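Local coordinates for protein FimX (Pseudomonas aeruginosa PAO1, PDB 3HV8) that belongs to the EAL-domain proteins and holds the ligand C2E in a pocket of its barrel-like domain, at residues A[19-22]-A[23-26]; A[123-126]-A[127-131]; A[132-136]-A[137-141]; A[156-159]-A[160-164]. All blocks are in the same frame, centred on the assembly; numbering follows the deposited sequence.

Interaction 1: A[19-22]-A[23-26]; sequences DVIA and ILQQ
The side-chain amide of Q25 turns one face to I21: methyl CG2 of I21 stands almost straight above Q25 CD, 3.9 Å away, with NE2 only slightly farther off. The carbonyl O of I21 lies off to one side on that same face, and at the oxygen end OE1 comes within 3.6 Å of A22 CA. The carboxylate of D19, the other flat group, belongs to the helix start. It is the N-cap, and the A22 N-H reaches its OD1 at 2.7 Å from well above the carboxylate plane, 54° out of it, along a nearly straight bond. This supplies an acceptor for an amide that has no earlier helical carbonyl to use.

Next to the cap the first backbone bond, I23 N to D19 O, is 3.1 Å long, and L24 N to V20 O is shorter at 2.8 Å. V20 and L24 run alongside one another in a common direction. With V20 CG1 anti to its own backbone N (chi1 175°), that methyl meets L24 CD1 at 3.7 Å. Helix 20-30 opens the modelled chain and lays I21 on A73 of helix 71-76 and on A77, while L24 is buried against A74, F70 and L79.

Interaction 2: A[123-126]-A[127-131]; sequences PWLG and VALKA
L129 N donates to L125 O and A128 N to W124 O, both at 2.9 Å. They are the two shortest of four consecutive helical bonds. On either side the spacing widens, to 3.3 Å for K130 N to G126 O and to a weak 3.4 Å for V127 N to P123 O.

One turn along from W124, the A128 methyl sits over one face of the indole. CB is 4.2 Å from the centroid of the six-membered ring and only 13° off its normal, a CH-pi contact, displaced toward the rim on the CZ2 and CE2 side. The ring can lie there because CG is anti to the backbone N (chi1 171°), which swings the indole beside the W124 carbonyl carbon and forward along the helix. R85, on helix 80-96, adds a cation-pi contact to the same indole.

L125 and L129 form a second pair one turn apart. Their side chains slant across each other, with L125 CG 3.9 Å from L129 CD1 and L125 CD1 equally near L129 CG. Both leucines face inward, L125 onto I88 and F141, L129 onto I92 and L139. V127 and K130, by contrast, belong to the exposed side. One wet face and one face of leucines, alanine and indole suit an outer helix of a beta/alpha barrel, and helix 121-132 is the long helix of the beta-alpha-beta crossover between the parallel strands 105-110 and 139-144.

Interaction 3: A[132-136]-A[137-141]; sequences ARLPP and ESLVF
S138 reaches back to P135 through its first torsion: at chi1 -75° OG stands beside its own backbone N, opposite the carbonyl carbon, and its hydroxyl donates to P135 O at 2.9 Å. The bond arrives from above the carbonyl plane, 50° out of it, and not on a lone pair. OG also sits over a face of the P135 ring, 3.7 Å from P135 CB. L134 is turned the other way, with CG roughly anti to the backbone N, and this carries CD2 to within 3.8 Å of S138 CB and 4.1 Å of L139 CD2. The two leucine side chains run nearly perpendicular to each other.

This is the connection from helix 121-132 into strand 139-144 of the beta/alpha barrel. R133, the first residue past the helix, closes it with a Schellman motif; its positive phi lets the chain leave the last turn, and the consecutive prolines P135 and P136 follow in polyproline-II conformation. E137 also has positive phi (51°), so the chain bends again just before the strand. Once past the bend the backbone joins the sheet: S138 and V140 bond to L107 of strand 105-110, while L139 bonds to Q168 of strand 168-174. E137 is held to H166 by its backbone, and its side chain curls back so that OE1 lies 3.7 Å from P136 CB.

Interaction 4: A[156-159]-A[160-164]; sequences KQLT and QGLAT
K156 and Q160 cross one turn apart on helix 152-164, which lies in the connection from strand 139-144 to its parallel neighbour 168-174, a beta-alpha-beta crossover of the barrel.

The backbone bonds come first. Q160 N to K156 O and G161 N to Q157 O are both 3.0 Å, L162 N to L158 O tightens to 2.8 Å, and A163 N to T159 O is 3.1 Å and the least straight of the four, so an unbroken alpha-helical ladder spans the segments.

Among the apolar contacts, L158 and L162 pass at a slant, with L158 CG 4.1 Å from L162 CD1. Both are buried against the barrel: L158 reaches L121 and L122 of helix 121-132, and L162 reaches L125 of that helix and F141 of strand 139-144.

The polar groups fall on two different sides. T159 is buried, and with chi1 59° its OG1 stands between the backbone N and the carbonyl carbon, where it bonds to A155 O one turn back and to T188 N in a loop. The hydroxyl thus ties the helix to that loop, while the rest of the side chain touches L187 and I143. On the exposed side, the straight, fully extended K156 chain runs past the end of the Q160 side chain. The meeting is through carbon, not the ammonium nitrogen: Q160 OE1 lies 3.2 Å from K156 CE and 3.3 Å from K156 CG.

How the interactions relate
Interactions 1 to 4 run in order along the EAL domain. Interaction 1, on helix 20-30, stands apart, its centre about 27 to 32 Å from the others. The rest cluster: the centres of interactions 2 and 3 are about 10 Å apart, each about 14 Å from that of interaction 4. Helix 121-132, the loop into strand 139-144 and helix 152-164 come in this order along the barrel, short helix 145-150 preceding the last. L125 CD2 comes 3.5 Å from L162 CD2 and F141 CD2 3.7 Å from the same methyl, so one strand and two helices share a hydrophobic layer. C2E is about 11 Å from the L24 and L158 side chains, about 12 Å from W124 and L139.

Interaction 1: A[19-22]-A[23-26]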
loop_
_atom_site.group_PDB
_atom_site.type_symbol
_atom_site.label_atom_id
_atom_site.label_comp_id
_atom_site.label_asym_id
_atom_site.label_seq_id
_atom_site.Cartn_x
_atom_site.Cartn_y
_atom_site.Cartn_z
ATOM N N ASP A 19 12.507 8.252 24.102
ATOM C CA ASP A 19 13.390 7.352 23.434
ATOM C C ASP A 19 12.442 6.459 22.628
ATOM O O ASP A 19 12.124 5.368 23.026
ATOM C CB ASP A 19 14.239 6.577 24.429
ATOM C CG ASP A 19 15.329 5.754 23.783
ATOM O OD1 ASP A 19 15.179 5.373 22.668
ATOM O OD2 ASP A 19 16.346 5.446 24.423
ATOM N N VAL A 20 11.961 7.012 21.519
ATOM C CA VAL A 20 11.202 6.281 20.534
ATOM C C VAL A 20 11.935 4.999 20.157
ATOM O O VAL A 20 11.293 3.976 19.949
ATOM C CB VAL A 20 11.004 7.159 19.269
ATOM C CG1 VAL A 20 10.317 6.382 18.166
ATOM C CG2 VAL A 20 10.205 8.408 19.621
ATOM N N ILE A 21 13.264 5.033 20.085
ATOM C CA ILE A 21 14.027 3.861 19.657
ATOM C C ILE A 21 13.881 2.721 20.660
ATOM O O ILE A 21 13.565 1.585 20.288
ATOM C CB ILE A 21 15.509 4.178 19.372
ATOM C CG1 ILE A 21 15.604 5.277 18.304
ATOM C CG2 ILE A 21 16.262 2.924 18.937
ATOM C CD1 ILE A 21 14.740 5.009 17.079
ATOM N N ALA A 22 14.081 3.027 21.938
ATOM C CA ALA A 22 13.889 2.016 22.975
ATOM C C ALA A 22 12.468 1.466 22.963
ATOM O O ALA A 22 12.264 0.256 23.099
ATOM C CB ALA A 22 14.220 2.599 24.348
ATOM N N ILE A 23 11.481 2.344 22.801
ATOM C CA ILE A 23 10.092 1.916 22.709
ATOM C C ILE A 23 9.854 0.977 21.516
ATOM O O ILE A 23 9.182 -0.043 21.648
ATOM C CB ILE A 23 9.133 3.116 22.669
ATOM C CG1 ILE A 23 9.108 3.826 24.033
ATOM C CG2 ILE A 23 7.731 2.689 22.276
ATOM C CD1 ILE A 23 8.263 5.081 24.045
ATOM N N LEU A 24 10.412 1.310 20.356
ATOM C CA LEU A 24 10.267 0.466 19.171
ATOM C C LEU A 24 10.926 -0.897 19.329
ATOM O O LEU A 24 10.345 -1.919 18.936
ATOM C CB LEU A 24 10.846 1.178 17.945
ATOM C CG LEU A 24 10.028 2.361 17.424
ATOM C CD1 LEU A 24 10.866 3.139 16.408
ATOM C CD2 LEU A 24 8.704 1.897 16.808
ATOM N N GLN A 25 12.136 -0.913 19.881
ATOM C CA GLN A 25 12.851 -2.167 20.114
ATOM C C GLN A 25 11.990 -3.105 20.964
ATOM O O GLN A 25 11.836 -4.288 20.649
ATOM C CB GLN A 25 14.209 -1.894 20.776
ATOM C CG GLN A 25 15.232 -1.298 19.799
ATOM C CD GLN A 25 16.448 -0.676 20.477
ATOM O OE1 GLN A 25 16.358 -0.136 21.583
ATOM N NE2 GLN A 25 17.591 -0.734 19.801
ATOM N N GLN A 26 11.423 -2.556 22.026
ATOM C CA GLN A 26 10.555 -3.311 22.928
ATOM C C GLN A 26 9.243 -3.713 22.246
ATOM O O GLN A 26 8.778 -4.842 22.388
ATOM C CB GLN A 26 10.293 -2.464 24.169
ATOM C CG GLN A 26 9.271 -2.964 25.134
ATOM C CD GLN A 26 9.303 -2.142 26.402
ATOM O OE1 GLN A 26 10.206 -2.293 27.223
ATOM N NE2 GLN A 26 8.337 -1.243 26.553
#

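Interaction 2: A[123-126]-A[127-131]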
loop_
_atom_site.group_PDB
_atom_site.type_symbol
_atom_site.label_atom_id
_atom_site.label_comp_id
_atom_site.label_asym_id
_atom_site.label_seq_id
_atom_site.Cartn_x
_atom_site.Cartn_y
_atom_site.Cartn_z
ATOM N N PRO A 123 13.804 -14.351 0.131
ATOM C CA PRO A 123 13.940 -15.698 0.695
ATOM C C PRO A 123 13.035 -15.890 1.914
ATOM O O PRO A 123 12.378 -16.922 2.032
ATOM C CB PRO A 123 15.418 -15.762 1.111
ATOM C CG PRO A 123 16.105 -14.794 0.236
ATOM C CD PRO A 123 15.106 -13.673 0.014
ATOM N N TRP A 124 12.984 -14.901 2.804
ATOM C CA TRP A 124 12.149 -15.014 3.992
ATOM C C TRP A 124 10.660 -15.048 3.648
ATOM O O TRP A 124 9.900 -15.828 4.208
ATOM C CB TRP A 124 12.440 -13.867 4.964
ATOM C CG TRP A 124 11.457 -13.797 6.108
ATOM C CD1 TRP A 124 11.520 -14.487 7.284
ATOM C CD2 TRP A 124 10.263 -12.991 6.181
ATOM N NE1 TRP A 124 10.445 -14.168 8.080
ATOM C CE2 TRP A 124 9.658 -13.254 7.429
ATOM C CE3 TRP A 124 9.648 -12.082 5.309
ATOM C CZ2 TRP A 124 8.469 -12.642 7.834
ATOM C CZ3 TRP A 124 8.468 -11.476 5.710
ATOM C CH2 TRP A 124 7.886 -11.758 6.958
ATOM N N LEU A 125 10.246 -14.182 2.724
ATOM C CA LEU A 125 8.837 -14.109 2.369
ATOM C C LEU A 125 8.370 -15.440 1.784
ATOM O O LEU A 125 7.283 -15.906 2.092
ATOM C CB LEU A 125 8.592 -12.962 1.380
ATOM C CG LEU A 125 7.181 -12.756 0.834
ATOM C CD1 LEU A 125 6.187 -12.484 1.946
ATOM C CD2 LEU A 125 7.199 -11.605 -0.170
ATOM N N GLY A 126 9.229 -16.041 0.967
ATOM C CA GLY A 126 8.945 -17.337 0.382
ATOM C C GLY A 126 8.599 -18.363 1.443
ATOM O O GLY A 126 7.593 -19.069 1.339
ATOM N N VAL A 127 9.422 -18.438 2.483
ATOM C CA VAL A 127 9.170 -19.404 3.552
ATOM C C VAL A 127 7.968 -19.025 4.415
ATOM O O VAL A 127 7.224 -19.889 4.864
ATOM C CB VAL A 127 10.417 -19.627 4.430
ATOM C CG1 VAL A 127 10.041 -20.355 5.723
ATOM C CG2 VAL A 127 11.461 -20.403 3.652
ATOM N N ALA A 128 7.762 -17.726 4.627
ATOM C CA ALA A 128 6.648 -17.256 5.437
ATOM C C ALA A 128 5.285 -17.543 4.790
ATOM O O ALA A 128 4.314 -17.877 5.475
ATOM C CB ALA A 128 6.807 -15.753 5.725
ATOM N N LEU A 129 5.227 -17.411 3.469
ATOM C CA LEU A 129 4.007 -17.713 2.734
ATOM C C LEU A 129 3.685 -19.198 2.826
ATOM O O LEU A 129 2.570 -19.566 3.192
ATOM C CB LEU A 129 4.131 -17.266 1.278
ATOM C CG LEU A 129 4.129 -15.742 1.098
ATOM C CD1 LEU A 129 4.514 -15.362 -0.318
ATOM C CD2 LEU A 129 2.774 -15.189 1.484
ATOM N N LYS A 130 4.671 -20.040 2.520
ATOM C CA LYS A 130 4.495 -21.495 2.576
ATOM C C LYS A 130 4.024 -21.969 3.951
ATOM O O LYS A 130 3.131 -22.809 4.050
ATOM C CB LYS A 130 5.782 -22.215 2.169
ATOM C CG LYS A 130 6.206 -21.976 0.725
ATOM C CD LYS A 130 6.704 -23.264 0.080
ATOM C CE LYS A 130 7.086 -23.071 -1.386
ATOM N NZ LYS A 130 8.547 -22.836 -1.565
ATOM N N ALA A 131 4.614 -21.422 5.008
ATOM C CA ALA A 131 4.246 -21.807 6.369
ATOM C C ALA A 131 2.773 -21.560 6.717
ATOM O O ALA A 131 2.193 -22.278 7.534
ATOM C CB ALA A 131 5.156 -21.112 7.380
#

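Interaction 3: A[132-136]-A[137-141]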
loop_
_atom_site.group_PDB
_atom_site.type_symbol
_atom_site.label_atom_id
_atom_site.label_comp_id
_atom_site.label_asym_id
_atom_site.label_seq_id
_atom_site.Cartn_x
_atom_site.Cartn_y
_atom_site.Cartn_z
ATOM N N ALA A 132 2.173 -20.539 6.113
ATOM C CA ALA A 132 0.777 -20.218 6.384
ATOM C C ALA A 132 -0.116 -20.844 5.320
ATOM O O ALA A 132 -1.343 -20.807 5.426
ATOM C CB ALA A 132 0.575 -18.712 6.424
ATOM N N ARG A 133 0.510 -21.403 4.290
ATOM C CA ARG A 133 -0.250 -22.022 3.218
ATOM C C ARG A 133 -1.188 -20.962 2.660
ATOM O O ARG A 133 -2.416 -21.088 2.713
ATOM C CB ARG A 133 -1.024 -23.221 3.765
ATOM C CG ARG A 133 -0.170 -24.114 4.650
ATOM C CD ARG A 133 0.467 -25.235 3.859
ATOM N NE ARG A 133 -0.250 -26.484 4.087
ATOM C CZ ARG A 133 -0.365 -27.462 3.196
ATOM N NH1 ARG A 133 0.183 -27.340 1.993
ATOM N NH2 ARG A 133 -1.040 -28.561 3.510
ATOM N N LEU A 134 -0.578 -19.894 2.153
ATOM C CA LEU A 134 -1.314 -18.768 1.610
ATOM C C LEU A 134 -1.543 -18.964 0.119
ATOM O O LEU A 134 -0.625 -19.325 -0.623
ATOM C CB LEU A 134 -0.563 -17.457 1.865
ATOM C CG LEU A 134 -1.444 -16.215 1.990
ATOM C CD1 LEU A 134 -2.281 -16.327 3.229
ATOM C CD2 LEU A 134 -0.623 -14.930 2.031
ATOM N N PRO A 135 -2.782 -18.736 -0.324
ATOM C CA PRO A 135 -3.165 -18.820 -1.736
ATOM C C PRO A 135 -2.428 -17.782 -2.564
ATOM O O PRO A 135 -2.024 -16.757 -2.011
ATOM C CB PRO A 135 -4.655 -18.484 -1.707
ATOM C CG PRO A 135 -5.098 -18.798 -0.315
ATOM C CD PRO A 135 -3.932 -18.463 0.553
ATOM N N PRO A 136 -2.271 -18.032 -3.878
ATOM C CA PRO A 136 -1.588 -17.084 -4.769
ATOM C C PRO A 136 -2.435 -15.826 -4.899
ATOM O O PRO A 136 -3.643 -15.891 -4.679
ATOM C CB PRO A 136 -1.544 -17.814 -6.117
ATOM C CG PRO A 136 -2.144 -19.175 -5.889
ATOM C CD PRO A 136 -2.922 -19.123 -4.623
ATOM N N GLU A 137 -1.815 -14.708 -5.258
ATOM C CA GLU A 137 -2.516 -13.426 -5.345
ATOM C C GLU A 137 -3.318 -13.111 -4.081
ATOM O O GLU A 137 -4.518 -12.828 -4.148
ATOM C CB GLU A 137 -3.450 -13.380 -6.560
ATOM C CG GLU A 137 -3.111 -14.344 -7.683
ATOM C CD GLU A 137 -1.710 -14.162 -8.225
ATOM O OE1 GLU A 137 -1.109 -15.177 -8.638
ATOM O OE2 GLU A 137 -1.210 -13.016 -8.238
ATOM N N SER A 138 -2.671 -13.171 -2.922
ATOM C CA SER A 138 -3.325 -12.767 -1.683
ATOM C C SER A 138 -2.765 -11.437 -1.201
ATOM O O SER A 138 -3.471 -10.651 -0.574
ATOM C CB SER A 138 -3.112 -13.815 -0.594
ATOM O OG SER A 138 -3.918 -14.957 -0.817
ATOM N N LEU A 139 -1.488 -11.211 -1.488
ATOM C CA LEU A 139 -0.776 -10.024 -1.033
ATOM C C LEU A 139 -0.361 -9.129 -2.188
ATOM O O LEU A 139 0.132 -9.611 -3.213
ATOM C CB LEU A 139 0.500 -10.431 -0.299
ATOM C CG LEU A 139 0.547 -10.448 1.230
ATOM C CD1 LEU A 139 -0.826 -10.613 1.864
ATOM C CD2 LEU A 139 1.540 -11.507 1.732
ATOM N N VAL A 140 -0.521 -7.825 -1.997
ATOM C CA VAL A 140 -0.003 -6.822 -2.912
ATOM C C VAL A 140 0.940 -5.925 -2.136
ATOM O O VAL A 140 0.516 -5.286 -1.156
ATOM C CB VAL A 140 -1.142 -5.918 -3.463
ATOM C CG1 VAL A 140 -0.577 -4.991 -4.528
ATOM C CG2 VAL A 140 -2.314 -6.753 -4.002
ATOM N N PHE A 141 2.201 -5.859 -2.543
ATOM C CA PHE A 141 3.180 -5.013 -1.845
ATOM C C PHE A 141 3.252 -3.629 -2.456
ATOM O O PHE A 141 3.344 -3.491 -3.686
ATOM C CB PHE A 141 4.553 -5.687 -1.822
ATOM C CG PHE A 141 4.578 -6.889 -0.947
ATOM C CD1 PHE A 141 4.749 -6.745 0.418
ATOM C CD2 PHE A 141 4.317 -8.149 -1.465
ATOM C CE1 PHE A 141 4.713 -7.851 1.259
ATOM C CE2 PHE A 141 4.294 -9.256 -0.639
ATOM C CZ PHE A 141 4.487 -9.105 0.730
#

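Interaction 4: A[156-159]-A[160-164]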
loop_
_atom_site.group_PDB
_atom_site.type_symbol
_atom_site.label_atom_id
_atom_site.label_comp_id
_atom_site.label_asym_id
_atom_site.label_seq_id
_atom_site.Cartn_x
_atom_site.Cartn_y
_atom_site.Cartn_z
ATOM N N LYS A 156 13.174 -3.139 -9.089
ATOM C CA LYS A 156 13.070 -4.063 -10.214
ATOM C C LYS A 156 13.272 -5.501 -9.748
ATOM O O LYS A 156 12.474 -6.389 -10.036
ATOM C CB LYS A 156 14.101 -3.697 -11.275
ATOM C CG LYS A 156 14.208 -4.726 -12.394
ATOM C CD LYS A 156 15.177 -4.255 -13.473
ATOM C CE LYS A 156 15.310 -5.300 -14.570
ATOM N NZ LYS A 156 15.997 -4.765 -15.772
ATOM N N GLN A 157 14.352 -5.729 -9.014
ATOM C CA GLN A 157 14.646 -7.075 -8.553
ATOM C C GLN A 157 13.584 -7.593 -7.589
ATOM O O GLN A 157 13.150 -8.735 -7.677
ATOM C CB GLN A 157 16.024 -7.107 -7.880
ATOM C CG GLN A 157 17.161 -6.825 -8.850
ATOM C CD GLN A 157 18.485 -6.560 -8.152
ATOM O OE1 GLN A 157 18.525 -6.249 -6.960
ATOM N NE2 GLN A 157 19.579 -6.668 -8.900
ATOM N N LEU A 158 13.148 -6.740 -6.666
ATOM C CA LEU A 158 12.148 -7.182 -5.705
ATOM C C LEU A 158 10.832 -7.533 -6.392
ATOM O O LEU A 158 10.270 -8.586 -6.150
ATOM C CB LEU A 158 11.904 -6.128 -4.623
ATOM C CG LEU A 158 10.747 -6.461 -3.681
ATOM C CD1 LEU A 158 11.021 -7.730 -2.903
ATOM C CD2 LEU A 158 10.514 -5.314 -2.714
ATOM N N THR A 159 10.359 -6.650 -7.268
ATOM C CA THR A 159 9.056 -6.891 -7.902
ATOM C C THR A 159 9.071 -8.098 -8.850
ATOM O O THR A 159 8.096 -8.831 -8.935
ATOM C CB THR A 159 8.467 -5.625 -8.596
ATOM O OG1 THR A 159 9.366 -5.139 -9.596
ATOM C CG2 THR A 159 8.217 -4.530 -7.562
ATOM N N GLN A 160 10.204 -8.340 -9.503
ATOM C CA GLN A 160 10.360 -9.552 -10.304
ATOM C C GLN A 160 10.302 -10.791 -9.400
ATOM O O GLN A 160 9.651 -11.787 -9.714
ATOM C CB GLN A 160 11.673 -9.500 -11.102
ATOM C CG GLN A 160 11.583 -8.618 -12.352
ATOM C CD GLN A 160 12.925 -8.307 -12.999
ATOM O OE1 GLN A 160 13.021 -7.409 -13.837
ATOM N NE2 GLN A 160 13.961 -9.044 -12.621
ATOM N N GLY A 161 10.949 -10.705 -8.241
ATOM C CA GLY A 161 10.898 -11.799 -7.286
ATOM C C GLY A 161 9.516 -12.035 -6.692
ATOM O O GLY A 161 9.110 -13.175 -6.446
ATOM N N LEU A 162 8.779 -10.954 -6.436
ATOM C CA LEU A 162 7.418 -11.089 -5.950
ATOM C C LEU A 162 6.546 -11.825 -6.960
ATOM O O LEU A 162 5.695 -12.623 -6.581
ATOM C CB LEU A 162 6.814 -9.708 -5.640
ATOM C CG LEU A 162 7.425 -9.003 -4.434
ATOM C CD1 LEU A 162 6.891 -7.569 -4.340
ATOM C CD2 LEU A 162 7.140 -9.778 -3.148
ATOM N N ALA A 163 6.765 -11.546 -8.241
ATOM C CA ALA A 163 5.985 -12.197 -9.291
ATOM C C ALA A 163 6.249 -13.700 -9.269
ATOM O O ALA A 163 5.333 -14.504 -9.416
ATOM C CB ALA A 163 6.303 -11.598 -10.660
ATOM N N THR A 164 7.510 -14.064 -9.068
ATOM C CA THR A 164 7.882 -15.471 -8.981
ATOM C C THR A 164 7.132 -16.153 -7.831
ATOM O O THR A 164 6.699 -17.294 -7.966
ATOM C CB THR A 164 9.412 -15.630 -8.847
ATOM O OG1 THR A 164 10.049 -15.084 -10.008
ATOM C CG2 THR A 164 9.801 -17.099 -8.705
#